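Local coordinates for protein aspartate aminotransferase, mitochondrial (Trypanosoma brucei brucei, PDB 4W5K) that probably catalyses the reversible, pyridoxal phosphate-dependent transfer of an amino group between L-aspartate and 2-oxoglutarate, working as a homodimer, at residues I35-D40 with G248-R253; A69-E74 with Y288-V293; E74-C79 with I92-T97; Q241-N246 with H252-L257. The protein carries 1 engineered substitution. All coordinates share one frame; numbering follows the deposited sequence.

All four contacts are largely buried, yet their chemistry changes with distance from the cofactor. Contacts 1 and 4 share His252 and Arg253, touch the pyridoxal phosphate and lie against the second subunit. Arg253 serves the phosphate in both; contact 1 itself pairs a CH-pi contact with one hydrogen bond, and contact 4 adds main-chain pairing. Contacts 2 and 3 both use helix 69-80 and meet at Glu74. Contact 2 is wholly apolar between two helices, whereas contact 3 hangs on one polar bond at the outer strand of the sheet, away from the annotated sites. Strands 92-97 and 255-260 are neighbours, which joins contact 3 to contact 4, and Phe71 of contact 2 reaches Phe243 of contact 4.

Contact 1 (I35-D40 with G248-R253); sequences IGVYRD and GLYGHR. With PLP (pyridoxal-5'-phosphate), chain C.
Tyr250 meets the loop 35-40 with both its ring and its hydroxyl. The apolar part is a CH-pi contact: Val37 CG1 lies 3.6 Å from the centroid of the Tyr250 ring and almost straight above it, 13° off the normal. That methyl is anti to the valine's carbonyl carbon (chi1 -71°), which brings it over the middle of the ring. The polar part is a hydrogen bond from the main chain, Tyr38 N to Tyr250 OH at 2.9 Å, close to straight at 161°. The phenol of Tyr38 itself turns elsewhere, bonding to Arg316 and packing on helix 300-331.

On the cofactor side, Arg253 NH2 reaches PLP O2P at 2.8 Å and Arg253 NH1 reaches PLP O1P at 3.1 Å, with the phosphorus in the guanidinium plane. Arg253 NH1 also donates to Tyr250 O at 3.0 Å, a carbonyl that the arginine's own backbone N shares. Tyr62 of the second subunit packs edge-to-face with Tyr250 and bonds to PLP through its hydroxyl. Tyr250 is thus held at its hydroxyl by the loop while its carbonyl orients the phosphate-binding arginine, whose positive charge would be expected to balance the negative charge of the phosphate.

Contact 2 (A69-E74 with Y288-V293); sequences ASFVEE and YGAWVV
Phe71 lays its ring over the backbone and methyl group of Ala290. The nearest approach is Phe71 CD1 to Ala290 CA at 3.6 Å, and Ala290 CB stands 3.7 Å from Phe71 CG, close to the root of the ring. Measured to the centroid of the Phe71 ring, Ala290 CB is at 4.1 Å and 26° off the normal: a CH-pi contact over the face, displaced toward the end that carries CB. The ring gets there because CG is anti to the phenylalanine's backbone N (chi1 164°), swinging it off helix 69-80 toward the neighbouring helix.

Val293, one turn after Ala290, takes the rim instead. Its CG1 lies 3.8 Å from Phe71 CE1, and its CB sits in the plane of the ring, so one aromatic side chain receives an alanine on a face and a valine at an edge. This is helix-on-helix packing between 69-80 and 287-297, with the alpha carbons of Phe71 and Ala290 only 5.6 Å apart, consistent with the small alanine at the point of closest approach. No hydrogen bond crosses between the segments 69-74 and 288-293.

Polar links lie nearby: Ser70 OG bonds to Ser294 OG, and the carboxylate of Glu74 forms a salt bridge with Lys298, just past the end of helix 287-297. The Phe71 ring also meets Gln96 of strand 92-97, Cys254, and the ring of Phe243 with the planes at about 75°.

Contact 3 (E74-C79 with I92-T97); sequences EAQKLC and IASCQT
Helix 69-80 packs against strand 92-97, the outer strand next to 255-260 in the mixed sheet characteristic of the large domain of class I aminotransferases, and a glutamine and a serine join the two. Gln76 NE2 donates to Ser94 OG at 2.9 Å, with an N-H...O angle of 154° and the oxygen 18° out of the amide plane. The glutamine reaches this far because its CG is anti to its carbonyl carbon (chi1 -67°) and the chain then runs extended, so the side chain leaves the helix and brings its NE2 to the serine.

The aliphatic part of the side chain is engaged too. Gln76 CG comes within 3.4 Å of Ser94 OG, and Gln76 NE2 stands 3.4 Å from Ser94 CB, which places the serine alongside the last bonds of the glutamine. Further toward the start of the strand, Gln76 NE2 passes 3.6 Å from Ile92 O, a looser approach.

Ser94 OG has a second partner in His258 ND1 on the adjacent strand 255-260, and Gln76 also packs on that histidine. Val72, a turn earlier on the helix, lies against Ser94.

A buried hydroxyl therefore has two hydrogen-bond partners, the amide from the helix and the imidazole from the neighbouring strand, which would limit how freely the serine side chain can rotate.

Contact 4 (Q241-N246 with H252-L257); sequences QSFSAN and HRCGAL. Engineered in segment 241-246: Ala245 (natural residue Lys). With PLP (pyridoxal-5'-phosphate), chain C.
Gln241 and Ala256 form a hydrogen-bonded antiparallel pair, satisfying each other's main chain twice. Gln241 N donates to Ala256 O at 2.8 Å, and Ala256 N returns a bond to Gln241 O, also at 2.8 Å. Ser242 and Gly255 make the following non-hydrogen-bonded pair, beside which Gln241 O comes to 3.1 Å from Gly255 CA. One step on, Phe243 N donates to Cys254 O at 3.0 Å. The Phe243 ring, its CG anti to the carbonyl carbon (chi1 -65°), brings CD2 within 3.8 Å of Cys254 SG, an oblique sulfur-aromatic contact.

At the end of strand 238-242 the polar groups turn to the cofactor. Ser242 OG gives its proton to PLP O3P at 2.6 Å and accepts from Ser244 N, closing an ST turn. Ser244 OG lies within bonding distance of two phosphate oxygens, nearest PLP O3P at 2.9 Å, and takes a proton from a water that in turn accepts from Cys254 N, a bridge between the segments. Arg253 adds its guanidinium, with Ser244 OG at the edge and in its plane. Thr101 and Gly100 of the same chain are further PLP partners, as is Tyr62 of the second subunit.

Ala245 is the engineered residue, lysine in the natural protein; in this family that lysine carries the cofactor as a Schiff base. Here the phosphate still takes bonds from Ser242 and Arg253, with Ser244 OG also within bonding distance, consistent with a cup that holds PLP without the covalent link.

Contact 1 (I35-D40 with G248-R253)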
loop_
_atom_site.group_PDB
_atom_site.type_symbol
_atom_site.label_atom_id
_atom_site.label_comp_id
_atom_site.label_asym_id
_atom_site.label_seq_id
_atom_site.Cartn_x
_atom_site.Cartn_y
_atom_site.Cartn_z
ATOM N N ILE A 35 5.186 11.780 19.746
ATOM C CA ILE A 35 4.524 11.775 18.447
ATOM C C ILE A 35 5.500 11.566 17.299
ATOM O O ILE A 35 6.692 11.809 17.422
ATOM C CB ILE A 35 3.740 13.081 18.208
ATOM C CG1 ILE A 35 4.686 14.279 18.173
ATOM C CG2 ILE A 35 2.705 13.287 19.299
ATOM C CD1 ILE A 35 4.021 15.528 17.650
ATOM N N GLY A 36 4.983 11.093 16.174
ATOM C CA GLY A 36 5.831 10.756 15.050
ATOM C C GLY A 36 5.667 11.685 13.864
ATOM O O GLY A 36 6.284 11.466 12.826
ATOM N N VAL A 37 4.850 12.730 14.017
ATOM C CA VAL A 37 4.509 13.603 12.894
ATOM C C VAL A 37 4.707 15.089 13.238
ATOM O O VAL A 37 4.768 15.471 14.413
ATOM C CB VAL A 37 3.035 13.389 12.430
ATOM C CG1 VAL A 37 2.881 12.036 11.738
ATOM C CG2 VAL A 37 2.076 13.477 13.595
ATOM N N TYR A 38 4.816 15.926 12.210
ATOM C CA TYR A 38 4.970 17.361 12.447
ATOM C C TYR A 38 3.701 17.977 13.046
ATOM O O TYR A 38 2.569 17.538 12.766
ATOM C CB TYR A 38 5.338 18.099 11.138
ATOM C CG TYR A 38 5.604 19.587 11.351
ATOM C CD1 TYR A 38 6.797 20.020 11.946
ATOM C CD2 TYR A 38 4.675 20.545 10.967
ATOM C CE1 TYR A 38 7.034 21.381 12.167
ATOM C CE2 TYR A 38 4.912 21.915 11.176
ATOM C CZ TYR A 38 6.096 22.315 11.772
ATOM O OH TYR A 38 6.317 23.668 11.991
ATOM N N ARG A 39 3.907 19.012 13.854
ATOM C CA ARG A 39 2.840 19.866 14.384
ATOM C C ARG A 39 3.292 21.326 14.268
ATOM O O ARG A 39 4.488 21.592 14.341
ATOM C CB ARG A 39 2.553 19.544 15.858
ATOM C CG ARG A 39 1.967 18.175 16.090
ATOM C CD ARG A 39 0.536 18.195 15.637
ATOM N NE ARG A 39 -0.204 16.968 15.902
ATOM C CZ ARG A 39 -0.440 16.018 14.994
ATOM N NH1 ARG A 39 0.029 16.129 13.759
ATOM N NH2 ARG A 39 -1.168 14.966 15.329
ATOM N N ASP A 40 2.355 22.250 14.068
ATOM C CA ASP A 40 2.696 23.682 14.051
ATOM C C ASP A 40 2.824 24.181 15.481
ATOM O O ASP A 40 2.712 23.396 16.421
ATOM C CB ASP A 40 1.662 24.492 13.236
ATOM C CG ASP A 40 0.265 24.491 13.837
ATOM O OD1 ASP A 40 0.073 24.127 15.015
ATOM O OD2 ASP A 40 -0.676 24.859 13.096
ATOM N N GLY A 248 3.904 16.615 4.173
ATOM C CA GLY A 248 2.846 16.432 5.154
ATOM C C GLY A 248 1.804 15.396 4.690
ATOM O O GLY A 248 0.634 15.481 5.064
ATOM N N LEU A 249 2.249 14.440 3.885
ATOM C CA LEU A 249 1.330 13.467 3.250
ATOM C C LEU A 249 1.287 12.120 3.944
ATOM O O LEU A 249 0.769 11.150 3.359
ATOM C CB LEU A 249 1.710 13.239 1.780
ATOM C CG LEU A 249 1.380 14.376 0.812
ATOM C CD1 LEU A 249 2.058 14.116 -0.526
ATOM C CD2 LEU A 249 -0.132 14.539 0.635
ATOM N N TYR A 250 1.787 12.067 5.179
ATOM C CA TYR A 250 1.905 10.846 5.988
ATOM C C TYR A 250 0.927 9.714 5.651
ATOM O O TYR A 250 1.324 8.663 5.101
ATOM C CB TYR A 250 1.743 11.212 7.474
ATOM C CG TYR A 250 2.694 12.292 7.971
ATOM C CD1 TYR A 250 3.990 11.963 8.384
ATOM C CD2 TYR A 250 2.288 13.622 8.080
ATOM C CE1 TYR A 250 4.864 12.946 8.855
ATOM C CE2 TYR A 250 3.164 14.607 8.568
ATOM C CZ TYR A 250 4.438 14.256 8.939
ATOM O OH TYR A 250 5.297 15.211 9.422
ATOM N N GLY A 251 -0.348 9.934 5.951
ATOM C CA GLY A 251 -1.334 8.870 5.811
ATOM C C GLY A 251 -1.739 8.546 4.387
ATOM O O GLY A 251 -2.459 7.568 4.152
ATOM N N HIS A 252 -1.290 9.331 3.420
ATOM C CA HIS A 252 -1.640 9.002 2.038
ATOM C C HIS A 252 -0.660 7.998 1.382
ATOM O O HIS A 252 -0.935 7.491 0.281
ATOM C CB HIS A 252 -1.769 10.290 1.230
ATOM C CG HIS A 252 -3.017 11.055 1.543
ATOM N ND1 HIS A 252 -4.275 10.515 1.375
ATOM C CD2 HIS A 252 -3.209 12.309 2.027
ATOM C CE1 HIS A 252 -5.189 11.410 1.717
ATOM N NE2 HIS A 252 -4.564 12.510 2.118
ATOM N N ARG A 253 0.430 7.721 2.091
ATOM C CA ARG A 253 1.409 6.666 1.789
ATOM C C ARG A 253 2.092 6.872 0.446
ATOM O O ARG A 253 1.904 6.079 -0.496
ATOM C CB ARG A 253 0.738 5.285 1.828
ATOM C CG ARG A 253 -0.143 5.015 3.064
ATOM C CD ARG A 253 0.564 5.397 4.396
ATOM N NE ARG A 253 1.751 4.569 4.646
ATOM C CZ ARG A 253 2.981 5.045 4.818
ATOM N NH1 ARG A 253 3.227 6.355 4.770
ATOM N NH2 ARG A 253 3.996 4.199 5.029
HETATM N N1 PLP C . 12.530 5.754 7.594
HETATM C C2 PLP C . 12.687 6.685 8.594
HETATM C C2A PLP C . 14.073 6.991 9.062
HETATM C C3 PLP C . 11.579 7.323 9.152
HETATM O O3 PLP C . 11.711 8.238 10.161
HETATM C C4 PLP C . 10.306 7.020 8.689
HETATM C C4A PLP C . 9.162 7.884 9.143
HETATM O O4A PLP C . 8.703 7.713 10.276
HETATM C C5 PLP C . 10.144 6.078 7.674
HETATM C C6 PLP C . 11.265 5.460 7.118
HETATM C C5A PLP C . 8.758 5.707 7.169
HETATM O O4P PLP C . 8.246 6.708 6.335
HETATM P P PLP C . 6.902 6.535 5.568
HETATM O O1P PLP C . 5.757 7.052 6.387
HETATM O O2P PLP C . 6.692 5.080 5.226
HETATM O O3P PLP C . 7.074 7.360 4.314
#

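Contact 2 (A69-E74 with Y288-V293)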
loop_
_atom_site.group_PDB
_atom_site.type_symbol
_atom_site.label_atom_id
_atom_site.label_comp_id
_atom_site.label_asym_id
_atom_site.label_seq_id
_atom_site.Cartn_x
_atom_site.Cartn_y
_atom_site.Cartn_z
ATOM N N ALA A 69 3.584 7.833 -13.803
ATOM C CA ALA A 69 4.880 8.043 -14.456
ATOM C C ALA A 69 5.454 9.439 -14.205
ATOM O O ALA A 69 6.663 9.583 -13.968
ATOM C CB ALA A 69 4.761 7.803 -15.952
ATOM N N SER A 70 4.607 10.462 -14.255
ATOM C CA SER A 70 5.096 11.828 -14.028
ATOM C C SER A 70 5.570 12.004 -12.588
ATOM O O SER A 70 6.547 12.717 -12.330
ATOM C CB SER A 70 4.029 12.865 -14.359
ATOM O OG SER A 70 2.893 12.750 -13.522
ATOM N N PHE A 71 4.873 11.378 -11.650
ATOM C CA PHE A 71 5.311 11.413 -10.243
ATOM C C PHE A 71 6.695 10.785 -10.102
ATOM O O PHE A 71 7.585 11.322 -9.436
ATOM C CB PHE A 71 4.309 10.675 -9.339
ATOM C CG PHE A 71 4.848 10.328 -7.985
ATOM C CD1 PHE A 71 4.919 11.296 -6.979
ATOM C CD2 PHE A 71 5.322 9.049 -7.720
ATOM C CE1 PHE A 71 5.430 10.966 -5.718
ATOM C CE2 PHE A 71 5.837 8.710 -6.477
ATOM C CZ PHE A 71 5.909 9.685 -5.465
ATOM N N VAL A 72 6.874 9.618 -10.706
ATOM C CA VAL A 72 8.158 8.934 -10.556
ATOM C C VAL A 72 9.289 9.781 -11.149
ATOM O O VAL A 72 10.360 9.896 -10.553
ATOM C CB VAL A 72 8.128 7.527 -11.202
ATOM C CG1 VAL A 72 9.531 6.888 -11.150
ATOM C CG2 VAL A 72 7.101 6.640 -10.486
ATOM N N GLU A 73 9.047 10.362 -12.320
ATOM C CA GLU A 73 10.019 11.246 -12.955
ATOM C C GLU A 73 10.391 12.438 -12.058
ATOM O O GLU A 73 11.585 12.757 -11.907
ATOM C CB GLU A 73 9.461 11.749 -14.284
ATOM C CG GLU A 73 10.394 12.637 -15.069
ATOM C CD GLU A 73 9.868 12.906 -16.463
ATOM O OE1 GLU A 73 10.267 13.923 -17.062
ATOM O OE2 GLU A 73 9.051 12.092 -16.952
ATOM N N GLU A 74 9.384 13.087 -11.472
ATOM C CA GLU A 74 9.648 14.224 -10.578
ATOM C C GLU A 74 10.356 13.781 -9.287
ATOM O O GLU A 74 11.228 14.498 -8.789
ATOM C CB GLU A 74 8.353 14.969 -10.226
ATOM C CG GLU A 74 7.688 15.706 -11.400
ATOM C CD GLU A 74 8.639 16.599 -12.175
ATOM O OE1 GLU A 74 9.276 17.487 -11.557
ATOM O OE2 GLU A 74 8.735 16.421 -13.412
ATOM N N TYR A 288 -3.433 9.373 -4.567
ATOM C CA TYR A 288 -3.612 10.746 -4.046
ATOM C C TYR A 288 -2.289 11.476 -3.838
ATOM O O TYR A 288 -2.102 12.600 -4.319
ATOM C CB TYR A 288 -4.396 10.717 -2.734
ATOM C CG TYR A 288 -4.734 12.093 -2.191
ATOM C CD1 TYR A 288 -3.890 12.725 -1.300
ATOM C CD2 TYR A 288 -5.895 12.743 -2.569
ATOM C CE1 TYR A 288 -4.187 13.960 -0.789
ATOM C CE2 TYR A 288 -6.202 13.981 -2.066
ATOM C CZ TYR A 288 -5.335 14.585 -1.179
ATOM O OH TYR A 288 -5.600 15.828 -0.643
ATOM N N GLY A 289 -1.371 10.814 -3.131
ATOM C CA GLY A 289 -0.075 11.421 -2.840
ATOM C C GLY A 289 0.679 11.746 -4.121
ATOM O O GLY A 289 1.253 12.827 -4.260
ATOM N N ALA A 290 0.661 10.811 -5.065
ATOM C CA ALA A 290 1.371 10.972 -6.329
ATOM C C ALA A 290 0.819 12.127 -7.151
ATOM O O ALA A 290 1.579 12.871 -7.764
ATOM C CB ALA A 290 1.326 9.650 -7.142
ATOM N N TRP A 291 -0.502 12.295 -7.150
ATOM C CA TRP A 291 -1.124 13.431 -7.803
ATOM C C TRP A 291 -0.608 14.752 -7.249
ATOM O O TRP A 291 -0.238 15.666 -7.987
ATOM C CB TRP A 291 -2.633 13.404 -7.595
ATOM C CG TRP A 291 -3.406 12.499 -8.482
ATOM C CD1 TRP A 291 -3.030 11.978 -9.691
ATOM C CD2 TRP A 291 -4.729 12.026 -8.220
ATOM N NE1 TRP A 291 -4.074 11.208 -10.206
ATOM C CE2 TRP A 291 -5.118 11.229 -9.314
ATOM C CE3 TRP A 291 -5.626 12.209 -7.159
ATOM C CZ2 TRP A 291 -6.372 10.595 -9.373
ATOM C CZ3 TRP A 291 -6.871 11.591 -7.223
ATOM C CH2 TRP A 291 -7.228 10.794 -8.322
ATOM N N VAL A 292 -0.590 14.821 -5.926
ATOM C CA VAL A 292 -0.224 16.045 -5.207
ATOM C C VAL A 292 1.239 16.413 -5.452
ATOM O O VAL A 292 1.548 17.565 -5.776
ATOM C CB VAL A 292 -0.461 15.889 -3.698
ATOM C CG1 VAL A 292 0.250 17.033 -2.911
ATOM C CG2 VAL A 292 -1.947 15.876 -3.400
ATOM N N VAL A 293 2.126 15.423 -5.325
ATOM C CA VAL A 293 3.562 15.702 -5.449
ATOM C C VAL A 293 3.872 16.053 -6.908
ATOM O O VAL A 293 4.586 17.015 -7.179
ATOM C CB VAL A 293 4.391 14.527 -4.941
ATOM C CG1 VAL A 293 5.872 14.685 -5.306
ATOM C CG2 VAL A 293 4.261 14.429 -3.412
#

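Contact 3 (E74-C79 with I92-T97)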
loop_
_atom_site.group_PDB
_atom_site.type_symbol
_atom_site.label_atom_id
_atom_site.label_comp_id
_atom_site.label_asym_id
_atom_site.label_seq_id
_atom_site.Cartn_x
_atom_site.Cartn_y
_atom_site.Cartn_z
ATOM N N GLU A 74 9.384 13.087 -11.472
ATOM C CA GLU A 74 9.648 14.224 -10.578
ATOM C C GLU A 74 10.356 13.781 -9.287
ATOM O O GLU A 74 11.228 14.498 -8.789
ATOM C CB GLU A 74 8.353 14.969 -10.226
ATOM C CG GLU A 74 7.688 15.706 -11.400
ATOM C CD GLU A 74 8.639 16.599 -12.175
ATOM O OE1 GLU A 74 9.276 17.487 -11.557
ATOM O OE2 GLU A 74 8.735 16.421 -13.412
ATOM N N ALA A 75 9.995 12.615 -8.756
ATOM C CA ALA A 75 10.672 12.080 -7.570
ATOM C C ALA A 75 12.157 11.857 -7.845
ATOM O O ALA A 75 13.009 12.237 -7.030
ATOM C CB ALA A 75 10.030 10.788 -7.112
ATOM N N GLN A 76 12.462 11.243 -8.990
ATOM C CA GLN A 76 13.860 11.086 -9.411
ATOM C C GLN A 76 14.610 12.412 -9.454
ATOM O O GLN A 76 15.741 12.526 -8.940
ATOM C CB GLN A 76 13.936 10.461 -10.798
ATOM C CG GLN A 76 13.465 9.038 -10.873
ATOM C CD GLN A 76 13.492 8.538 -12.310
ATOM O OE1 GLN A 76 13.109 9.260 -13.232
ATOM N NE2 GLN A 76 14.020 7.336 -12.515
ATOM N N LYS A 77 14.014 13.397 -10.119
ATOM C CA LYS A 77 14.682 14.687 -10.304
ATOM C C LYS A 77 14.892 15.418 -8.974
ATOM O O LYS A 77 15.922 16.100 -8.781
ATOM C CB LYS A 77 13.893 15.564 -11.282
ATOM C CG LYS A 77 13.967 15.062 -12.727
ATOM C CD LYS A 77 13.371 16.047 -13.722
ATOM C CE LYS A 77 11.903 16.302 -13.451
ATOM N NZ LYS A 77 11.254 17.080 -14.560
ATOM N N LEU A 78 13.932 15.275 -8.061
ATOM C CA LEU A 78 14.035 15.914 -6.740
ATOM C C LEU A 78 15.135 15.239 -5.922
ATOM O O LEU A 78 15.919 15.913 -5.243
ATOM C CB LEU A 78 12.692 15.858 -5.987
ATOM C CG LEU A 78 12.738 16.356 -4.534
ATOM C CD1 LEU A 78 13.042 17.848 -4.476
ATOM C CD2 LEU A 78 11.429 16.034 -3.815
ATOM N N CYS A 79 15.222 13.911 -6.018
ATOM C CA CYS A 79 16.221 13.151 -5.261
ATOM C C CYS A 79 17.635 13.452 -5.763
ATOM O O CYS A 79 18.542 13.820 -4.975
ATOM C CB CYS A 79 15.934 11.635 -5.352
ATOM S SG CYS A 79 17.201 10.623 -4.504
ATOM N N ILE A 92 18.966 4.696 -13.831
ATOM C CA ILE A 92 18.298 4.532 -12.546
ATOM C C ILE A 92 16.904 3.908 -12.673
ATOM O O ILE A 92 15.998 4.452 -13.323
ATOM C CB ILE A 92 18.185 5.878 -11.790
ATOM C CG1 ILE A 92 19.567 6.503 -11.645
ATOM C CG2 ILE A 92 17.594 5.673 -10.399
ATOM C CD1 ILE A 92 19.567 7.774 -10.781
ATOM N N ALA A 93 16.750 2.756 -12.034
ATOM C CA ALA A 93 15.467 2.052 -11.979
ATOM C C ALA A 93 14.607 2.602 -10.836
ATOM O O ALA A 93 15.048 2.617 -9.700
ATOM C CB ALA A 93 15.709 0.546 -11.812
ATOM N N SER A 94 13.376 3.032 -11.122
ATOM C CA SER A 94 12.584 3.715 -10.114
ATOM C C SER A 94 11.125 3.335 -10.155
ATOM O O SER A 94 10.601 2.967 -11.218
ATOM C CB SER A 94 12.679 5.248 -10.263
ATOM O OG SER A 94 14.032 5.713 -10.162
ATOM N N CYS A 95 10.468 3.467 -9.003
ATOM C CA CYS A 95 9.018 3.282 -8.926
ATOM C C CYS A 95 8.413 4.016 -7.726
ATOM O O CYS A 95 9.095 4.396 -6.768
ATOM C CB CYS A 95 8.670 1.778 -8.837
ATOM S SG CYS A 95 9.155 0.942 -7.288
ATOM N N GLN A 96 7.111 4.217 -7.803
ATOM C CA GLN A 96 6.332 4.713 -6.689
ATOM C C GLN A 96 6.175 3.607 -5.652
ATOM O O GLN A 96 6.100 2.425 -6.010
ATOM C CB GLN A 96 4.959 5.185 -7.204
ATOM C CG GLN A 96 3.971 5.620 -6.120
ATOM C CD GLN A 96 2.667 6.168 -6.703
ATOM O OE1 GLN A 96 2.588 6.468 -7.884
ATOM N NE2 GLN A 96 1.680 6.364 -5.854
ATOM N N THR A 97 6.140 3.977 -4.377
ATOM C CA THR A 97 6.019 3.008 -3.291
ATOM C C THR A 97 5.091 3.507 -2.197
ATOM O O THR A 97 4.718 4.683 -2.170
ATOM C CB THR A 97 7.391 2.708 -2.655
ATOM O OG1 THR A 97 7.938 3.960 -2.202
ATOM C CG2 THR A 97 8.361 2.067 -3.679
#

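Contact 4 (Q241-N246 with H252-L257)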
loop_
_atom_site.group_PDB
_atom_site.type_symbol
_atom_site.label_atom_id
_atom_site.label_comp_id
_atom_site.label_asym_id
_atom_site.label_seq_id
_atom_site.Cartn_x
_atom_site.Cartn_y
_atom_site.Cartn_z
ATOM N N GLN A 241 12.806 6.880 -0.669
ATOM C CA GLN A 241 12.471 8.293 -0.565
ATOM C C GLN A 241 11.031 8.472 -0.058
ATOM O O GLN A 241 10.081 8.019 -0.694
ATOM C CB GLN A 241 12.672 8.959 -1.948
ATOM C CG GLN A 241 12.228 10.393 -2.070
ATOM C CD GLN A 241 12.444 10.929 -3.474
ATOM O OE1 GLN A 241 12.317 10.185 -4.452
ATOM N NE2 GLN A 241 12.720 12.230 -3.590
ATOM N N SER A 242 10.874 9.151 1.077
ATOM C CA SER A 242 9.548 9.403 1.656
ATOM C C SER A 242 9.039 10.815 1.394
ATOM O O SER A 242 9.784 11.792 1.534
ATOM C CB SER A 242 9.582 9.159 3.176
ATOM O OG SER A 242 8.347 9.535 3.774
ATOM N N PHE A 243 7.754 10.922 1.048
ATOM C CA PHE A 243 7.107 12.218 0.934
ATOM C C PHE A 243 6.178 12.508 2.094
ATOM O O PHE A 243 5.438 13.507 2.079
ATOM C CB PHE A 243 6.378 12.299 -0.420
ATOM C CG PHE A 243 7.328 12.263 -1.572
ATOM C CD1 PHE A 243 8.236 13.297 -1.758
ATOM C CD2 PHE A 243 7.401 11.162 -2.407
ATOM C CE1 PHE A 243 9.165 13.251 -2.800
ATOM C CE2 PHE A 243 8.316 11.122 -3.464
ATOM C CZ PHE A 243 9.195 12.161 -3.659
ATOM N N SER A 244 6.257 11.681 3.131
ATOM C CA SER A 244 5.363 11.829 4.277
ATOM C C SER A 244 5.604 13.104 5.055
ATOM O O SER A 244 4.688 13.898 5.255
ATOM C CB SER A 244 5.491 10.618 5.210
ATOM O OG SER A 244 5.006 9.441 4.565
ATOM N N ALA A 245 6.843 13.318 5.500
ATOM C CA ALA A 245 7.085 14.532 6.280
ATOM C C ALA A 245 7.218 15.789 5.406
ATOM O O ALA A 245 6.695 16.862 5.767
ATOM C CB ALA A 245 8.326 14.347 7.146
ATOM N N ASN A 246 7.954 15.706 4.297
ATOM C CA ASN A 246 8.264 16.945 3.587
ATOM C C ASN A 246 7.091 17.504 2.784
ATOM O O ASN A 246 7.087 18.690 2.438
ATOM C CB ASN A 246 9.547 16.813 2.704
ATOM C CG ASN A 246 9.470 15.745 1.647
ATOM O OD1 ASN A 246 8.445 15.118 1.441
ATOM N ND2 ASN A 246 10.599 15.537 0.958
ATOM N N HIS A 252 -1.290 9.331 3.420
ATOM C CA HIS A 252 -1.640 9.002 2.038
ATOM C C HIS A 252 -0.660 7.998 1.382
ATOM O O HIS A 252 -0.935 7.491 0.281
ATOM C CB HIS A 252 -1.769 10.290 1.230
ATOM C CG HIS A 252 -3.017 11.055 1.543
ATOM N ND1 HIS A 252 -4.275 10.515 1.375
ATOM C CD2 HIS A 252 -3.209 12.309 2.027
ATOM C CE1 HIS A 252 -5.189 11.410 1.717
ATOM N NE2 HIS A 252 -4.564 12.510 2.118
ATOM N N ARG A 253 0.430 7.721 2.091
ATOM C CA ARG A 253 1.409 6.666 1.789
ATOM C C ARG A 253 2.092 6.872 0.446
ATOM O O ARG A 253 1.904 6.079 -0.496
ATOM C CB ARG A 253 0.738 5.285 1.828
ATOM C CG ARG A 253 -0.143 5.015 3.064
ATOM C CD ARG A 253 0.564 5.397 4.396
ATOM N NE ARG A 253 1.751 4.569 4.646
ATOM C CZ ARG A 253 2.981 5.045 4.818
ATOM N NH1 ARG A 253 3.227 6.355 4.770
ATOM N NH2 ARG A 253 3.996 4.199 5.029
ATOM N N CYS A 254 2.926 7.908 0.394
ATOM C CA CYS A 254 3.535 8.341 -0.843
ATOM C C CYS A 254 5.051 8.334 -0.695
ATOM O O CYS A 254 5.590 9.014 0.186
ATOM C CB CYS A 254 3.053 9.747 -1.202
ATOM S SG CYS A 254 3.657 10.369 -2.760
ATOM N N GLY A 255 5.709 7.544 -1.533
ATOM C CA GLY A 255 7.175 7.537 -1.593
ATOM C C GLY A 255 7.665 7.023 -2.937
ATOM O O GLY A 255 6.849 6.724 -3.836
ATOM N N ALA A 256 8.988 6.938 -3.086
ATOM C CA ALA A 256 9.582 6.335 -4.285
ATOM C C ALA A 256 10.848 5.567 -3.904
ATOM O O ALA A 256 11.483 5.831 -2.882
ATOM C CB ALA A 256 9.906 7.421 -5.346
ATOM N N LEU A 257 11.187 4.620 -4.760
ATOM C CA LEU A 257 12.371 3.785 -4.652
ATOM C C LEU A 257 13.226 3.980 -5.892
ATOM O O LEU A 257 12.696 4.015 -6.998
ATOM C CB LEU A 257 11.953 2.320 -4.496
ATOM C CG LEU A 257 13.057 1.270 -4.617
ATOM C CD1 LEU A 257 14.059 1.425 -3.472
ATOM C CD2 LEU A 257 12.418 -0.091 -4.546
HETATM N N1 PLP C . 12.530 5.754 7.594
HETATM C C2 PLP C . 12.687 6.685 8.594
HETATM C C2A PLP C . 14.073 6.991 9.062
HETATM C C3 PLP C . 11.579 7.323 9.152
HETATM O O3 PLP C . 11.711 8.238 10.161
HETATM C C4 PLP C . 10.306 7.020 8.689
HETATM C C4A PLP C . 9.162 7.884 9.143
HETATM O O4A PLP C . 8.703 7.713 10.276
HETATM C C5 PLP C . 10.144 6.078 7.674
HETATM C C6 PLP C . 11.265 5.460 7.118
HETATM C C5A PLP C . 8.758 5.707 7.169
HETATM O O4P PLP C . 8.246 6.708 6.335
HETATM P P PLP C . 6.902 6.535 5.568
HETATM O O1P PLP C . 5.757 7.052 6.387
HETATM O O2P PLP C . 6.692 5.080 5.226
HETATM O O3P PLP C . 7.074 7.360 4.314
HETATM O O HOH W 1 3.182 9.673 2.537
#